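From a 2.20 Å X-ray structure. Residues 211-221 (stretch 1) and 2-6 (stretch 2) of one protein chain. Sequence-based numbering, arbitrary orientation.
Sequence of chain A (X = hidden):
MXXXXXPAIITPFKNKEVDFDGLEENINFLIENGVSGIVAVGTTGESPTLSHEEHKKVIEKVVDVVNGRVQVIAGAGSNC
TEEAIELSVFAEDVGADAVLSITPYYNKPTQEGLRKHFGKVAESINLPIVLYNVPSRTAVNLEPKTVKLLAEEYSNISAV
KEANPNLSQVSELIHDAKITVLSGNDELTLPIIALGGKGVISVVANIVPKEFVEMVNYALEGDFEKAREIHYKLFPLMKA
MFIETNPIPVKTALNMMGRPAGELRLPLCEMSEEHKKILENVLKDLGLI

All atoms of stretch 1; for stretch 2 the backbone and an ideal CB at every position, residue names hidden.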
# COMPACT_ATOMS: atom_id res chain seq x y z
N GLU A 211 18.73 -29.34 -2.77
CA GLU A 211 17.31 -29.38 -3.04
C GLU A 211 16.86 -28.23 -3.94
O GLU A 211 16.13 -28.43 -4.93
CB GLU A 211 16.57 -29.39 -1.71
CG GLU A 211 16.87 -30.62 -0.82
CD GLU A 211 18.14 -30.51 0.04
OE1 GLU A 211 19.04 -29.63 -0.16
OE2 GLU A 211 18.29 -31.36 0.94
N PHE A 212 17.29 -27.01 -3.62
CA PHE A 212 16.98 -25.88 -4.46
C PHE A 212 17.52 -25.99 -5.89
O PHE A 212 16.79 -25.79 -6.81
CB PHE A 212 17.42 -24.56 -3.80
CG PHE A 212 16.35 -23.49 -3.86
CD1 PHE A 212 15.07 -23.76 -3.34
CD2 PHE A 212 16.59 -22.27 -4.47
CE1 PHE A 212 14.05 -22.82 -3.41
CE2 PHE A 212 15.56 -21.31 -4.55
CZ PHE A 212 14.30 -21.60 -4.01
N VAL A 213 18.79 -26.34 -6.06
CA VAL A 213 19.35 -26.62 -7.38
C VAL A 213 18.50 -27.62 -8.15
O VAL A 213 18.21 -27.45 -9.35
CB VAL A 213 20.81 -27.15 -7.29
CG1 VAL A 213 21.20 -27.94 -8.55
CG2 VAL A 213 21.78 -25.98 -6.92
N GLU A 214 18.09 -28.67 -7.49
CA GLU A 214 17.37 -29.64 -8.25
C GLU A 214 15.93 -29.16 -8.56
O GLU A 214 15.44 -29.41 -9.68
CB GLU A 214 17.52 -31.04 -7.65
CG GLU A 214 16.59 -31.43 -6.59
CD GLU A 214 16.66 -33.00 -6.33
OE1 GLU A 214 17.78 -33.48 -5.86
OE2 GLU A 214 15.62 -33.71 -6.62
N MET A 215 15.32 -28.38 -7.66
CA MET A 215 13.97 -27.86 -7.95
C MET A 215 14.05 -26.93 -9.17
O MET A 215 13.23 -27.00 -10.07
CB MET A 215 13.42 -27.04 -6.77
CG MET A 215 11.99 -26.49 -7.00
SD MET A 215 11.58 -25.23 -5.78
CE MET A 215 12.43 -23.83 -6.56
N VAL A 216 15.06 -26.07 -9.17
CA VAL A 216 15.31 -25.14 -10.25
C VAL A 216 15.61 -25.82 -11.59
O VAL A 216 15.04 -25.47 -12.60
CB VAL A 216 16.40 -24.09 -9.80
CG1 VAL A 216 16.82 -23.19 -10.94
CG2 VAL A 216 15.79 -23.19 -8.73
N ASN A 217 16.48 -26.83 -11.59
CA ASN A 217 16.73 -27.63 -12.81
C ASN A 217 15.45 -28.28 -13.32
O ASN A 217 15.24 -28.32 -14.54
CB ASN A 217 17.80 -28.69 -12.57
CG ASN A 217 19.21 -28.10 -12.52
OD1 ASN A 217 19.46 -27.03 -13.06
ND2 ASN A 217 20.12 -28.82 -11.88
N TYR A 218 14.59 -28.78 -12.42
CA TYR A 218 13.28 -29.32 -12.91
C TYR A 218 12.43 -28.23 -13.57
O TYR A 218 11.86 -28.45 -14.64
CB TYR A 218 12.44 -29.97 -11.80
CG TYR A 218 12.91 -31.31 -11.34
CD1 TYR A 218 13.25 -32.31 -12.26
CD2 TYR A 218 13.01 -31.59 -9.96
CE1 TYR A 218 13.70 -33.56 -11.82
CE2 TYR A 218 13.45 -32.83 -9.51
CZ TYR A 218 13.79 -33.82 -10.42
OH TYR A 218 14.21 -35.08 -9.93
N ALA A 219 12.32 -27.08 -12.90
CA ALA A 219 11.55 -25.98 -13.44
C ALA A 219 12.17 -25.47 -14.75
O ALA A 219 11.43 -25.14 -15.68
CB ALA A 219 11.40 -24.84 -12.41
N LEU A 220 13.51 -25.41 -14.80
CA LEU A 220 14.23 -25.08 -16.03
C LEU A 220 13.97 -26.06 -17.17
O LEU A 220 13.76 -25.61 -18.29
CB LEU A 220 15.74 -24.95 -15.80
CG LEU A 220 16.14 -23.64 -15.11
CD1 LEU A 220 17.62 -23.71 -14.66
CD2 LEU A 220 15.86 -22.40 -16.02
N GLU A 221 13.95 -27.37 -16.89
CA GLU A 221 13.68 -28.34 -17.96
C GLU A 221 12.18 -28.44 -18.29
O GLU A 221 11.80 -28.96 -19.33
CB GLU A 221 14.30 -29.70 -17.66
CG GLU A 221 13.60 -30.50 -16.58
CD GLU A 221 14.33 -31.79 -16.23
OE1 GLU A 221 15.60 -31.76 -16.23
OE2 GLU A 221 13.66 -32.81 -15.96
N UNK A 2 23.15 -15.90 -17.23
CA UNK A 2 22.97 -16.33 -15.87
C UNK A 2 21.95 -17.40 -15.90
O UNK A 2 20.92 -17.23 -16.57
CB UNK A 2 22.56 -15.19 -14.94
N UNK A 3 22.25 -18.53 -15.25
CA UNK A 3 21.28 -19.64 -15.19
C UNK A 3 21.35 -20.49 -13.93
O UNK A 3 22.43 -20.88 -13.51
CB UNK A 3 21.48 -20.55 -16.40
N UNK A 4 20.20 -20.82 -13.34
CA UNK A 4 20.24 -21.74 -12.19
C UNK A 4 20.32 -21.00 -10.88
O UNK A 4 19.89 -19.87 -10.78
CB UNK A 4 21.43 -22.70 -12.31
N UNK A 5 20.88 -21.65 -9.87
CA UNK A 5 20.77 -21.17 -8.48
C UNK A 5 22.04 -20.49 -8.02
O UNK A 5 23.13 -21.12 -8.12
CB UNK A 5 20.44 -22.33 -7.54
N UNK A 6 21.91 -19.25 -7.52
CA UNK A 6 23.05 -18.45 -6.95
C UNK A 6 22.77 -18.00 -5.54
O UNK A 6 22.04 -17.04 -5.32
CB UNK A 6 23.34 -17.22 -7.81

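Stretch 1 is a helix throughout, held by i to i+4 backbone hydrogen bonds such as Val-216 N to Phe-212 O at 2.9 Å. Strand 4-6 of stretch 2 runs past it with 147° between N-to-C directions, so the two segments are nearer antiparallel than parallel, and the two axes approach to 7.6 Å. The register is set by two CA pairs: Val-213 CA lies 5.7 Å from the CA of position 5, and Val-216 CA lies 6.3 Å from the CA of position 4. The helix presents Phe-212, Val-213, Val-216 and Leu-220 here, a largely apolar surface.

At position 2 the ideal CB has no atom of stretch 1 within 5.5 Å, so the helix places no demand on it and many side chains would be compatible. The deposited residue is Phe-2, which makes no contact with the helix.

At position 3 the CA-to-CB bond points sideways, and the ideal CB sits 5.3 Å from Leu-220 CD1. Nothing there calls for a charge; the near neighbour is a methyl group. A side chain with a few methylenes could lie against it, whether it ends in a polar or an apolar group, so the choice stays wide. The residue is Lys-3. Its CG comes 4.0 Å from Leu-220 CD1, and its ammonium forms no salt bridge with the helix.

Position 4 is decided mainly by its own backbone. With phi 93° and psi -154°, a CB would be jammed against the carbonyl O of position 3, which by itself calls for glycine. The helix is a lesser constraint: the ideal CB would lie 4.6 Å from Leu-220 CD1 and 4.8 Å from both Val-216 CG1 and Asn-217 OD1, distances that are not clashes. The residue is Gly-4, and its bare backbone packs directly on the helix, with CA 3.9 Å from Val-216 CG1 and N 4.1 Å from Leu-220 CD1.

Position 5 faces the helix most squarely. Its CA-to-CB bond points toward stretch 1, and the ideal CB is 3.9 Å from Val-213 CG2 and 4.9 Å from both Val-216 CG2 and Phe-212 CD2. The nearest helix side-chain atoms are all carbon, which favours a compact apolar side chain; valine, isoleucine or perhaps alanine would be reasonable candidates, the last filling less of the space. The residue is Val-5, with chi1 at 169° (t). Its CG2 reaches Val-216 CG2 at 3.5 Å, Val-213 CA at 3.7 Å and Phe-212 CD2 at 4.2 Å, the last an oblique approach to the ring. Of the five positions it has the largest area covered by the helix, 90 Å², within a total of 277 Å² counted over both sides.

Position 6 again has no helix atom within 5.5 Å of its ideal CB, so stretch 1 leaves it undetermined. The residue is Tyr-6, whose ring folds back along its own strand, allowing Lys-3 N to donate a hydrogen bond to Tyr-6 OH at 2.9 Å.

Stretch 2 2-6: FKGVY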
# COMPACT_ATOMS: atom_id res chain seq x y z
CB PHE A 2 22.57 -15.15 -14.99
CG PHE A 2 23.66 -14.10 -14.90
CD1 PHE A 2 24.72 -14.28 -14.03
CD2 PHE A 2 23.63 -12.99 -15.72
CE1 PHE A 2 25.73 -13.32 -13.95
CE2 PHE A 2 24.63 -12.03 -15.66
CZ PHE A 2 25.68 -12.19 -14.78
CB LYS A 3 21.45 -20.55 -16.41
CG LYS A 3 20.26 -21.49 -16.64
CD LYS A 3 20.43 -22.42 -17.87
CE LYS A 3 19.08 -22.61 -18.59
NZ LYS A 3 19.06 -23.84 -19.49
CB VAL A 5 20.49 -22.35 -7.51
CG1 VAL A 5 20.66 -21.92 -6.06
CG2 VAL A 5 19.12 -22.93 -7.80
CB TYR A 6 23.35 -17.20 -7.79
CG TYR A 6 23.62 -17.47 -9.25
CD1 TYR A 6 24.92 -17.46 -9.75
CD2 TYR A 6 22.56 -17.71 -10.16
CE1 TYR A 6 25.18 -17.70 -11.12
CE2 TYR A 6 22.80 -17.94 -11.53
CZ TYR A 6 24.12 -17.95 -11.99
OH TYR A 6 24.37 -18.19 -13.33
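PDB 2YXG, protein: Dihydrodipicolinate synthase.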